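Local coordinates for uncharacterized protein SP1917 (Streptococcus pneumoniae, PDB 3C9P) that is of unknown function but belongs to the DUF2200 family of conserved bacterial proteins and folds as a compact, largely helical single chain, at residues L20-K23 with V24-G28; G82-I85 with E86-D89. All coordinates share one frame; numbering follows the deposited sequence.

Contact 1: L20-K23 with V24-G28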
ATOM      1  N   LEU A  20      -3.920   7.103   4.625  1.00 14.80           N
ATOM      2  CA  LEU A  20      -3.613   5.710   5.030  1.00 15.95           C
ATOM      3  C   LEU A  20      -3.006   5.682   6.435  1.00 16.24           C
ATOM      4  O   LEU A  20      -3.433   4.923   7.315  1.00 15.96           O
ATOM      5  CB  LEU A  20      -2.603   5.044   4.073  1.00 16.53           C
ATOM      6  CG  LEU A  20      -2.910   4.592   2.645  1.00 17.02           C
ATOM      7  CD1 LEU A  20      -1.664   3.950   2.062  1.00 17.54           C
ATOM      8  CD2 LEU A  20      -4.089   3.633   2.582  1.00 19.01           C
ATOM      9  N   ILE A  21      -2.006   6.532   6.636  1.00 15.99           N
ATOM     10  CA  ILE A  21      -1.360   6.676   7.946  1.00 16.52           C
ATOM     11  C   ILE A  21      -2.362   7.064   9.032  1.00 15.87           C
ATOM     12  O   ILE A  21      -2.347   6.498  10.128  1.00 16.03           O
ATOM     13  CB  ILE A  21      -0.187   7.677   7.880  1.00 16.28           C
ATOM     14  CG1 ILE A  21       0.971   7.039   7.096  1.00 18.01           C
ATOM     15  CG2 ILE A  21       0.281   8.076   9.310  1.00 17.57           C
ATOM     16  CD1 ILE A  21       1.971   7.992   6.602  1.00 17.39           C
ATOM     17  N   ALA A  22      -3.240   8.008   8.728  1.00 15.52           N
ATOM     18  CA  ALA A  22      -4.229   8.446   9.711  1.00 15.16           C
ATOM     19  C   ALA A  22      -5.129   7.288  10.150  1.00 15.10           C
ATOM     20  O   ALA A  22      -5.441   7.199  11.319  1.00 14.21           O
ATOM     21  CB  ALA A  22      -5.055   9.601   9.179  1.00 15.51           C
ATOM     22  N   LYS A  23      -5.558   6.443   9.198  1.00 15.17           N
ATOM     23  CA  LYS A  23      -6.348   5.244   9.493  0.50 15.42           C
ATOM     24  C   LYS A  23      -5.615   4.360  10.490  1.00 15.18           C
ATOM     25  O   LYS A  23      -6.198   3.899  11.477  1.00 15.08           O
ATOM     26  CB  LYS A  23      -6.599   4.442   8.204  0.50 16.05           C
ATOM     27  CG  LYS A  23      -7.553   5.107   7.234  0.50 17.43           C
ATOM     28  CD  LYS A  23      -7.288   4.689   5.797  0.50 20.65           C
ATOM     29  CE  LYS A  23      -8.064   5.569   4.815  0.50 21.10           C
ATOM     30  NZ  LYS A  23      -7.435   5.540   3.458  0.50 17.13           N
ATOM     31  N   VAL A  24      -4.328   4.118  10.228  1.00 13.78           N
ATOM     32  CA  VAL A  24      -3.558   3.252  11.114  1.00 13.68           C
ATOM     33  C   VAL A  24      -3.340   3.896  12.487  1.00 12.74           C
ATOM     34  O   VAL A  24      -3.481   3.236  13.525  1.00 13.12           O
ATOM     35  CB  VAL A  24      -2.225   2.839  10.459  1.00 13.61           C
ATOM     36  CG1 VAL A  24      -1.349   2.071  11.446  1.00 14.39           C
ATOM     37  CG2 VAL A  24      -2.512   1.985   9.217  1.00 15.28           C
ATOM     38  N   GLU A  25      -3.024   5.183  12.512  1.00 12.31           N
ATOM     39  CA  GLU A  25      -2.810   5.857  13.807  1.00 12.87           C
ATOM     40  C   GLU A  25      -4.067   5.918  14.639  1.00 12.94           C
ATOM     41  O   GLU A  25      -3.996   5.779  15.867  1.00 13.15           O
ATOM     42  CB  GLU A  25      -2.199   7.241  13.612  1.00 13.41           C
ATOM     43  CG  GLU A  25      -0.735   7.136  13.135  1.00 15.33           C
ATOM     44  CD  GLU A  25       0.007   8.473  13.209  1.00 19.21           C
ATOM     45  OE1 GLU A  25      -0.651   9.519  13.297  1.00 19.04           O
ATOM     46  OE2 GLU A  25       1.250   8.475  13.198  1.00 22.75           O
ATOM     47  N   ARG A  26      -5.218   6.128  13.991  1.00 12.83           N
ATOM     48  CA  ARG A  26      -6.523   6.130  14.686  1.00 14.19           C
ATOM     49  C   ARG A  26      -6.818   4.810  15.395  1.00 13.93           C
ATOM     50  O   ARG A  26      -7.588   4.760  16.383  1.00 13.96           O
ATOM     51  CB  ARG A  26      -7.664   6.473  13.701  1.00 14.01           C
ATOM     52  CG  ARG A  26      -7.766   7.996  13.433  1.00 16.76           C
ATOM     53  CD  ARG A  26      -9.097   8.396  12.789  1.00 16.88           C
ATOM     54  NE  ARG A  26      -9.327   7.662  11.540  1.00 21.40           N
ATOM     55  CZ  ARG A  26      -8.981   8.109  10.333  1.00 21.74           C
ATOM     56  NH1 ARG A  26      -8.398   9.300  10.196  1.00 22.09           N
ATOM     57  NH2 ARG A  26      -9.231   7.363   9.259  1.00 20.27           N
ATOM     58  N   LYS A  27      -6.201   3.745  14.898  1.00 14.48           N
ATOM     59  CA  LYS A  27      -6.348   2.416  15.509  1.00 15.82           C
ATOM     60  C   LYS A  27      -5.143   1.996  16.336  1.00 16.10           C
ATOM     61  O   LYS A  27      -4.961   0.800  16.615  1.00 17.22           O
ATOM     62  CB  LYS A  27      -6.668   1.362  14.443  1.00 15.54           C
ATOM     63  CG  LYS A  27      -7.917   1.674  13.618  1.00 15.39           C
ATOM     64  CD  LYS A  27      -9.114   1.883  14.543  1.00 16.09           C
ATOM     65  CE  LYS A  27     -10.406   2.129  13.772  1.00 14.27           C
ATOM     66  NZ  LYS A  27     -11.531   2.386  14.772  1.00 13.37           N
ATOM     67  N   GLY A  28      -4.341   2.966  16.739  1.00 15.77           N
ATOM     68  CA  GLY A  28      -3.234   2.715  17.659  1.00 17.05           C
ATOM     69  C   GLY A  28      -1.934   2.221  17.040  1.00 17.42           C
ATOM     70  O   GLY A  28      -0.969   1.945  17.766  1.00 17.75           O
TER
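The guanidinium of Arg-26 lies back over the preceding turn of its own helix: one face is turned to the backbone of Ala-22 and Lys-23, with Ala-22 O and Lys-23 N both offset toward the rim of the group. At the ends of the group, Arg-26 NH1 stands 3.5 Å from Ala-22 CB, and Arg-26 NH2 approaches Lys-23 CG in the one of two modelled lysine conformers described here. A bend at chi3 (-56°), after an extended chi2, folds the head back in this way, and the CG of Arg-26 rests 3.2 Å from Ala-22 O. This is the C-terminal end of helix 13-26, closed by a Schellman motif in which Gly-28, with positive phi, is the C' residue and its N bonds to Glu-25 O at 3.0 Å. Upstream of the cap, the i to i+4 bonds run from Val-24 N to Leu-20 O, from Glu-25 N to Ile-21 O at 2.8 Å, and from Arg-26 N to Ala-22 O; the next, Lys-27 N to Lys-23 O, is weak at 3.4 Å as the helix unwinds. Ile-21 and Glu-25 lie side by side and point the same way. With CG1 beside the backbone N (chi1 -71°), the CG2 methyl of Ile-21 lies anti to that N and faces the carboxylate carbon CD of Glu-25 at 3.9 Å. Both side chains also touch helix 31-42, at Ala-31. Leu-20 and Val-24 occupy the buried side, against Leu-99 and Val-103 of helix 91-107. The inward-facing Val-24 also touches its own helix, where its CG2 methyl sits 3.6 Å from Leu-20 O.

Contact 2: G82-I85 with E86-D89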
ATOM      1  N   GLY A  82     -14.335  -3.527  -0.800  1.00 25.55           N
ATOM      2  CA  GLY A  82     -15.495  -4.151  -1.473  1.00 24.11           C
ATOM      3  C   GLY A  82     -15.263  -5.190  -2.579  1.00 23.45           C
ATOM      4  O   GLY A  82     -16.222  -5.814  -3.061  1.00 23.12           O
ATOM      5  N   VAL A  83     -14.001  -5.388  -2.990  1.00 21.47           N
ATOM      6  CA  VAL A  83     -13.700  -6.204  -4.169  1.00 19.35           C
ATOM      7  C   VAL A  83     -12.605  -7.245  -3.918  1.00 18.04           C
ATOM      8  O   VAL A  83     -11.798  -7.113  -2.991  1.00 17.01           O
ATOM      9  CB  VAL A  83     -13.302  -5.337  -5.415  1.00 19.70           C
ATOM     10  CG1 VAL A  83     -14.498  -4.480  -5.903  1.00 19.94           C
ATOM     11  CG2 VAL A  83     -12.082  -4.455  -5.120  1.00 20.63           C
ATOM     12  N   ARG A  84     -12.579  -8.275  -4.760  1.00 16.45           N
ATOM     13  CA  ARG A  84     -11.574  -9.325  -4.629  1.00 15.50           C
ATOM     14  C   ARG A  84     -10.283  -8.917  -5.338  1.00 14.55           C
ATOM     15  O   ARG A  84     -10.278  -8.725  -6.562  1.00 12.87           O
ATOM     16  CB  ARG A  84     -12.115 -10.635  -5.179  1.00 16.07           C
ATOM     17  CG  ARG A  84     -11.336 -11.798  -4.726  1.00 19.07           C
ATOM     18  CD  ARG A  84     -12.101 -13.115  -4.888  1.00 24.41           C
ATOM     19  NE  ARG A  84     -13.173 -13.302  -3.910  1.00 28.14           N
ATOM     20  CZ  ARG A  84     -12.999 -13.545  -2.611  1.00 31.76           C
ATOM     21  NH1 ARG A  84     -11.779 -13.607  -2.083  1.00 33.42           N
ATOM     22  NH2 ARG A  84     -14.061 -13.707  -1.831  1.00 32.73           N
ATOM     23  N   ILE A  85      -9.187  -8.828  -4.576  1.00 12.85           N
ATOM     24  CA  ILE A  85      -7.939  -8.216  -5.068  1.00 12.55           C
ATOM     25  C   ILE A  85      -7.391  -8.975  -6.260  1.00 13.26           C
ATOM     26  O   ILE A  85      -7.070  -8.384  -7.297  1.00 13.06           O
ATOM     27  CB  ILE A  85      -6.886  -8.147  -3.941  1.00 13.24           C
ATOM     28  CG1 ILE A  85      -7.281  -7.097  -2.892  1.00 13.69           C
ATOM     29  CG2 ILE A  85      -5.484  -7.830  -4.490  1.00 13.39           C
ATOM     30  CD1 ILE A  85      -6.697  -7.425  -1.488  1.00 13.97           C
ATOM     31  N   GLU A  86      -7.334 -10.298  -6.124  1.00 13.42           N
ATOM     32  CA  GLU A  86      -6.823 -11.162  -7.187  1.00 14.43           C
ATOM     33  C   GLU A  86      -7.674 -11.155  -8.484  1.00 14.42           C
ATOM     34  O   GLU A  86      -7.206 -11.601  -9.525  1.00 14.15           O
ATOM     35  CB  GLU A  86      -6.636 -12.595  -6.683  1.00 14.36           C
ATOM     36  CG  GLU A  86      -7.949 -13.265  -6.268  1.00 13.42           C
ATOM     37  CD  GLU A  86      -8.260 -13.108  -4.779  1.00 14.89           C
ATOM     38  OE1 GLU A  86      -7.874 -12.092  -4.167  1.00 14.14           O
ATOM     39  OE2 GLU A  86      -8.918 -14.006  -4.214  1.00 14.63           O
ATOM     40  N   GLU A  87      -8.897 -10.629  -8.415  1.00 14.67           N
ATOM     41  CA  GLU A  87      -9.779 -10.527  -9.586  1.00 14.92           C
ATOM     42  C   GLU A  87      -9.840  -9.137 -10.200  1.00 14.91           C
ATOM     43  O   GLU A  87     -10.631  -8.899 -11.125  1.00 14.56           O
ATOM     44  CB  GLU A  87     -11.191 -10.995  -9.212  1.00 15.16           C
ATOM     45  CG  GLU A  87     -11.226 -12.499  -9.013  1.00 17.21           C
ATOM     46  CD  GLU A  87     -12.549 -13.014  -8.478  1.00 23.05           C
ATOM     47  OE1 GLU A  87     -13.544 -12.246  -8.421  1.00 23.87           O
ATOM     48  OE2 GLU A  87     -12.581 -14.209  -8.117  1.00 25.32           O
ATOM     49  N   ILE A  88      -9.027  -8.216  -9.692  1.00 14.85           N
ATOM     50  CA  ILE A  88      -8.993  -6.851 -10.235  1.00 15.48           C
ATOM     51  C   ILE A  88      -8.263  -6.825 -11.584  1.00 16.29           C
ATOM     52  O   ILE A  88      -7.073  -7.141 -11.663  1.00 15.88           O
ATOM     53  CB  ILE A  88      -8.359  -5.823  -9.249  1.00 14.96           C
ATOM     54  CG1 ILE A  88      -9.168  -5.756  -7.940  1.00 14.81           C
ATOM     55  CG2 ILE A  88      -8.259  -4.419  -9.913  1.00 14.89           C
ATOM     56  CD1 ILE A  88      -8.468  -4.967  -6.829  1.00 15.19           C
ATOM     57  N   ASP A  89      -8.973  -6.404 -12.622  1.00 17.79           N
ATOM     58  CA  ASP A  89      -8.434  -6.428 -13.984  1.00 19.58           C
ATOM     59  C   ASP A  89      -7.371  -5.372 -14.260  1.00 19.67           C
ATOM     60  O   ASP A  89      -6.349  -5.656 -14.902  1.00 19.77           O
ATOM     61  CB  ASP A  89      -9.564  -6.278 -14.991  1.00 20.94           C
ATOM     62  CG  ASP A  89     -10.210  -7.597 -15.345  1.00 25.13           C
ATOM     63  OD1 ASP A  89      -9.605  -8.681 -15.082  1.00 30.20           O
ATOM     64  OD2 ASP A  89     -11.340  -7.550 -15.895  1.00 30.52           O
TER
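Glu-86 reaches back across Arg-84: its carboxylate OE2 lies 3.3 Å from Arg-84 CG and forms a salt bridge with Arg-84 NH1 at 3.6 Å. OE2 comes in at the guanidinium edge, near the plane of that group, yet the carboxylate and guanidinium planes are turned 64° apart. Glu-86 gets there by placing CG between its backbone N and carbonyl carbon (chi1 64°) and bending at chi2. The other oxygen, OE1, is hydrogen-bonded to Gly-78 N, just before strand 79-80, which gives the carboxylate partners on both oxygens. Glu-87 follows with an extended side chain that crosses Arg-84 at a slant, its OE2 3.4 Å from Arg-84 CD. Glu-86 OE2 also touches that CD, and the aliphatic part of the arginine passes close to both carboxylates. The acid of Glu-87 lies near the guanidinium but beyond salt-bridge distance. The backbone N of Glu-87 bonds to Arg-84 O at 3.0 Å. This is the short 3-10 turn that follows strand 83-84 of a two-stranded antiparallel hairpin and leads toward helix 91-107. Ile-88 N closes the next step of the turn on Ile-85 O at 3.1 Å, and that same oxygen also accepts from Gln-94 NE2 of helix 91-107. The side chain of Ile-88 turns back over the turn, CG1 coming 3.4 Å from Ile-85 O, while its CD1 meets Val-83 CG2 at 4.0 Å, the two side chains crossing at about a right angle.

How the contacts relate
Contact 1 precedes contact 2 in the chain, and the two are separate in space: their centres are 24 Å apart and their nearest atoms about 12 Å, without touching. What they share is helix 91-107. Residues 20-28 pack on it through Leu-99, Asp-100, Val-103 and Leu-106, whereas residues 82-89 reach it mainly nearer its start, at Gln-94, Arg-97, Arg-98 and Lys-101. Contact 1 is a helix C-terminus, contact 2 a turn leaving a hairpin. With the function unknown, no active site can be assigned to either contact; a 1,2-ethanediol, probably a crystallisation additive, lies about 3 Å from the side chain of Leu-20 in contact 1.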